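Local coordinates for protein quinoline 2-oxidoreductase large subunit (Pseudomonas putida, PDB 1T3Q) that carries a molybdenum pterin cytosine dinucleotide cofactor and, as a molybdenum hydroxylase, probably oxidises quinoline at its 2-position, at residues B[513-518]-B[529-534]. Numbering follows the deposited sequence.
With MCN (pterin cytosine dinucleotide), chain N.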
ATOM      1  N   THR B 513      24.077   3.930  -2.705  1.00 15.34           N
ATOM      2  CA  THR B 513      25.324   3.230  -2.416  1.00 15.93           C
ATOM      3  C   THR B 513      25.233   1.707  -2.343  1.00 16.36           C
ATOM      4  O   THR B 513      26.168   1.016  -2.745  1.00 15.87           O
ATOM      5  CB  THR B 513      25.977   3.769  -1.127  1.00 17.28           C
ATOM      6  OG1 THR B 513      25.036   3.737  -0.047  1.00 17.06           O
ATOM      7  CG2 THR B 513      26.453   5.198  -1.343  1.00 16.70           C
ATOM      8  N   LEU B 514      24.127   1.172  -1.837  1.00 16.08           N
ATOM      9  CA  LEU B 514      24.008  -0.279  -1.770  1.00 16.18           C
ATOM     10  C   LEU B 514      23.891  -0.845  -3.185  1.00 16.81           C
ATOM     11  O   LEU B 514      24.319  -1.966  -3.450  1.00 16.04           O
ATOM     12  CB  LEU B 514      22.794  -0.693  -0.919  1.00 17.20           C
ATOM     13  CG  LEU B 514      22.865  -0.308   0.566  1.00 16.75           C
ATOM     14  CD1 LEU B 514      21.618  -0.822   1.291  1.00 18.51           C
ATOM     15  CD2 LEU B 514      24.132  -0.891   1.200  1.00 19.00           C
ATOM     16  N   ALA B 515      23.317  -0.064  -4.099  1.00 14.88           N
ATOM     17  CA  ALA B 515      23.173  -0.510  -5.478  1.00 15.99           C
ATOM     18  C   ALA B 515      24.556  -0.575  -6.116  1.00 16.65           C
ATOM     19  O   ALA B 515      24.835  -1.469  -6.913  1.00 16.11           O
ATOM     20  CB  ALA B 515      22.278   0.456  -6.266  1.00 15.60           C
ATOM     21  N   GLN B 516      25.404   0.393  -5.772  1.00 15.82           N
ATOM     22  CA  GLN B 516      26.766   0.451  -6.293  1.00 16.98           C
ATOM     23  C   GLN B 516      27.536  -0.797  -5.875  1.00 17.46           C
ATOM     24  O   GLN B 516      28.314  -1.352  -6.653  1.00 17.92           O
ATOM     25  CB  GLN B 516      27.478   1.704  -5.772  1.00 17.32           C
ATOM     26  CG  GLN B 516      26.958   3.004  -6.378  1.00 15.86           C
ATOM     27  CD  GLN B 516      27.685   4.224  -5.846  1.00 17.52           C
ATOM     28  OE1 GLN B 516      27.194   4.913  -4.956  1.00 16.70           O
ATOM     29  NE2 GLN B 516      28.875   4.488  -6.384  1.00 18.02           N
ATOM     30  N   ILE B 517      27.312  -1.239  -4.642  1.00 17.96           N
ATOM     31  CA  ILE B 517      27.977  -2.430  -4.123  1.00 17.61           C
ATOM     32  C   ILE B 517      27.499  -3.679  -4.861  1.00 19.32           C
ATOM     33  O   ILE B 517      28.308  -4.486  -5.321  1.00 19.25           O
ATOM     34  CB  ILE B 517      27.693  -2.620  -2.607  1.00 19.58           C
ATOM     35  CG1 ILE B 517      28.342  -1.488  -1.805  1.00 19.23           C
ATOM     36  CG2 ILE B 517      28.218  -3.983  -2.143  1.00 20.51           C
ATOM     37  CD1 ILE B 517      27.968  -1.482  -0.333  1.00 16.58           C
ATOM     38  N   ALA B 518      26.182  -3.834  -4.979  1.00 17.73           N
ATOM     39  CA  ALA B 518      25.618  -4.999  -5.646  1.00 18.27           C
ATOM     40  C   ALA B 518      26.038  -5.079  -7.110  1.00 18.63           C
ATOM     41  O   ALA B 518      26.312  -6.162  -7.631  1.00 19.14           O
ATOM     42  CB  ALA B 518      24.094  -4.977  -5.538  1.00 17.41           C
ATOM     43  N   VAL B 529      20.363  -2.330 -11.114  1.00 17.17           N
ATOM     44  CA  VAL B 529      20.114  -2.816  -9.762  1.00 17.15           C
ATOM     45  C   VAL B 529      19.128  -1.940  -9.004  1.00 17.40           C
ATOM     46  O   VAL B 529      19.160  -0.718  -9.125  1.00 17.07           O
ATOM     47  CB  VAL B 529      21.430  -2.834  -8.946  1.00 17.87           C
ATOM     48  CG1 VAL B 529      21.178  -3.379  -7.545  1.00 17.63           C
ATOM     49  CG2 VAL B 529      22.475  -3.661  -9.671  1.00 17.49           C
ATOM     50  N   VAL B 530      18.249  -2.558  -8.220  1.00 16.76           N
ATOM     51  CA  VAL B 530      17.325  -1.778  -7.409  1.00 17.51           C
ATOM     52  C   VAL B 530      17.411  -2.249  -5.961  1.00 18.16           C
ATOM     53  O   VAL B 530      17.515  -3.447  -5.695  1.00 17.87           O
ATOM     54  CB  VAL B 530      15.853  -1.878  -7.893  1.00 17.74           C
ATOM     55  CG1 VAL B 530      15.329  -3.300  -7.755  1.00 17.11           C
ATOM     56  CG2 VAL B 530      14.992  -0.926  -7.078  1.00 21.69           C
ATOM     57  N   ILE B 531      17.401  -1.297  -5.035  1.00 17.06           N
ATOM     58  CA  ILE B 531      17.464  -1.616  -3.620  1.00 17.53           C
ATOM     59  C   ILE B 531      16.069  -1.533  -3.002  1.00 18.67           C
ATOM     60  O   ILE B 531      15.398  -0.500  -3.081  1.00 18.90           O
ATOM     61  CB  ILE B 531      18.402  -0.652  -2.864  1.00 18.69           C
ATOM     62  CG1 ILE B 531      19.808  -0.711  -3.472  1.00 16.84           C
ATOM     63  CG2 ILE B 531      18.453  -1.021  -1.376  1.00 16.63           C
ATOM     64  CD1 ILE B 531      20.426  -2.101  -3.461  1.00 17.15           C
ATOM     65  N   GLN B 532      15.643  -2.639  -2.400  1.00 17.47           N
ATOM     66  CA  GLN B 532      14.348  -2.735  -1.736  1.00 19.02           C
ATOM     67  C   GLN B 532      14.593  -2.700  -0.238  1.00 18.89           C
ATOM     68  O   GLN B 532      15.349  -3.515   0.291  1.00 19.89           O
ATOM     69  CB  GLN B 532      13.648  -4.046  -2.110  1.00 18.91           C
ATOM     70  CG  GLN B 532      13.191  -4.097  -3.547  1.00 22.32           C
ATOM     71  CD  GLN B 532      12.420  -5.354  -3.879  1.00 20.91           C
ATOM     72  OE1 GLN B 532      11.616  -5.363  -4.804  1.00 22.10           O
ATOM     73  NE2 GLN B 532      12.669  -6.428  -3.135  1.00 21.05           N
ATOM     74  N   ALA B 533      13.958  -1.750   0.438  1.00 19.50           N
ATOM     75  CA  ALA B 533      14.105  -1.595   1.878  1.00 20.35           C
ATOM     76  C   ALA B 533      12.792  -1.083   2.451  1.00 20.80           C
ATOM     77  O   ALA B 533      11.876  -0.760   1.707  1.00 22.05           O
ATOM     78  CB  ALA B 533      15.220  -0.611   2.180  1.00 20.00           C
ATOM     79  N   GLY B 534      12.693  -1.019   3.771  1.00 23.07           N
ATOM     80  CA  GLY B 534      11.471  -0.515   4.375  1.00 22.64           C
ATOM     81  C   GLY B 534      10.336  -1.506   4.568  1.00 22.90           C
ATOM     82  O   GLY B 534       9.171  -1.108   4.658  1.00 21.98           O
TER
HETATM   83  N1  MCN N4921      29.562   5.599   2.801  1.00 16.26           N
HETATM   84  C2  MCN N4921      30.299   5.403   1.587  1.00 17.71           C
HETATM   85  N3  MCN N4921      31.511   4.760   1.783  1.00 16.25           N
HETATM   86  C4  MCN N4921      32.036   4.324   2.995  1.00 15.67           C
HETATM   87  C5  MCN N4921      31.242   4.563   4.206  1.00 15.91           C
HETATM   88  C6  MCN N4921      30.021   5.187   4.107  1.00 17.25           C
HETATM   89  O2  MCN N4921      29.875   5.804   0.527  1.00 17.61           O
HETATM   90  N4  MCN N4921      33.201   3.715   3.060  1.00 13.95           N
HETATM   91  C1' MCN N4921      28.159   6.290   2.617  1.00 15.96           C
HETATM   92  C2D MCN N4921      26.975   5.220   2.581  1.00 19.06           C
HETATM   93  O2' MCN N4921      25.912   5.680   1.671  1.00 20.10           O
HETATM   94  C3' MCN N4921      26.564   5.110   4.034  1.00 20.24           C
HETATM   95  C4D MCN N4921      26.701   6.511   4.580  1.00 18.65           C
HETATM   96  O4D MCN N4921      27.774   7.153   3.725  1.00 17.65           O
HETATM   97  O3' MCN N4921      25.178   4.626   4.123  1.00 22.30           O
HETATM   98  C5' MCN N4921      26.917   6.618   6.116  1.00 17.83           C
HETATM   99  O5' MCN N4921      27.991   5.758   6.405  1.00 23.29           O
HETATM  100  PA  MCN N4921      27.946   4.580   7.455  1.00 20.98           P
HETATM  101  O1A MCN N4921      27.988   3.313   6.657  1.00 21.80           O
HETATM  102  O2A MCN N4921      29.039   4.928   8.452  1.00 24.80           O
HETATM  103  O3A MCN N4921      26.638   4.592   8.422  1.00 23.69           O
HETATM  104  PB  MCN N4921      25.117   4.177   8.142  1.00 25.09           P
HETATM  105  O1B MCN N4921      24.802   3.038   9.055  1.00 25.15           O
HETATM  106  O2B MCN N4921      24.865   3.980   6.675  1.00 25.71           O
HETATM  107  O3B MCN N4921      24.292   5.484   8.574  1.00 25.61           O
HETATM  108  C10 MCN N4921      23.983   5.728   9.922  1.00 24.40           C
HETATM  109  C9' MCN N4921      24.896   6.828  10.356  1.00 23.70           C
HETATM  110  C8' MCN N4921      24.479   7.135  11.813  1.00 24.73           C
HETATM  111  S8' MCN N4921      24.701   5.789  12.969  1.00 26.68           S
HETATM  112  C7' MCN N4921      24.008   8.297  12.270  1.00 24.68           C
HETATM  113  S7' MCN N4921      23.513   8.625  13.954  1.00 23.51           S
HETATM  114  C6' MCN N4921      23.795   9.455  11.236  1.00 19.96           C
HETATM  115  C7  MCN N4921      24.731   9.306  10.066  1.00 21.70           C
HETATM  116  O9' MCN N4921      24.620   8.020   9.480  1.00 25.06           O
HETATM  117  N5' MCN N4921      22.300   9.478  10.959  1.00 19.96           N
HETATM  118  C4A MCN N4921      22.085  10.241   9.743  1.00 19.82           C
HETATM  119  N8' MCN N4921      24.415  10.325   9.009  1.00 21.01           N
HETATM  120  C4B MCN N4921      23.051  10.700   8.829  1.00 21.18           C
HETATM  121  N1' MCN N4921      22.795  11.443   7.648  1.00 20.95           N
HETATM  122  C2' MCN N4921      21.489  11.716   7.420  1.00 21.14           C
HETATM  123  N2' MCN N4921      21.195  12.434   6.315  1.00 21.33           N
HETATM  124  N3' MCN N4921      20.470  11.282   8.243  1.00 20.91           N
HETATM  125  C4' MCN N4921      20.650  10.510   9.450  1.00 21.48           C
HETATM  126  O4' MCN N4921      19.703  10.168  10.116  1.00 19.82           O
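The flat group at the centre is the peptide joining L514 to A515, and I531 covers one of its faces: the methyl CD1 stands above the amide, 3.7 Å from L514 C and 3.6 Å from A515 N. L514 O accepts the backbone bond from A518 N within the helix. I531 carries CG1 beside its own backbone N (chi1 -58°), and a second bend brings CD1 over the peptide, while CG1 meets A515 CB at 3.9 Å. The side chains of L514 and I531 cross at about a right angle, I531 CD1 meeting L514 CB at 3.7 Å. One helical turn on from L514, V529 CG1 reaches A518 CB at 3.9 Å. With no hydrogen bond between the segments, this illustrates how small alanines let a helix settle against branched strand residues. A serine in place of I531 would probably leave a gap over the L514–A515 peptide. T513 CB is directed away from the strand; T513 OG1 lies 2.7 Å from the cofactor's O2' and is also hydrogen-bonded to G509 O. The axes of 513-518 and 529-532 run at 130° within a beta-alpha-beta unit; strand 497-501 pairs in parallel with 529-532, and helix 549-576 packs on L514 and A518.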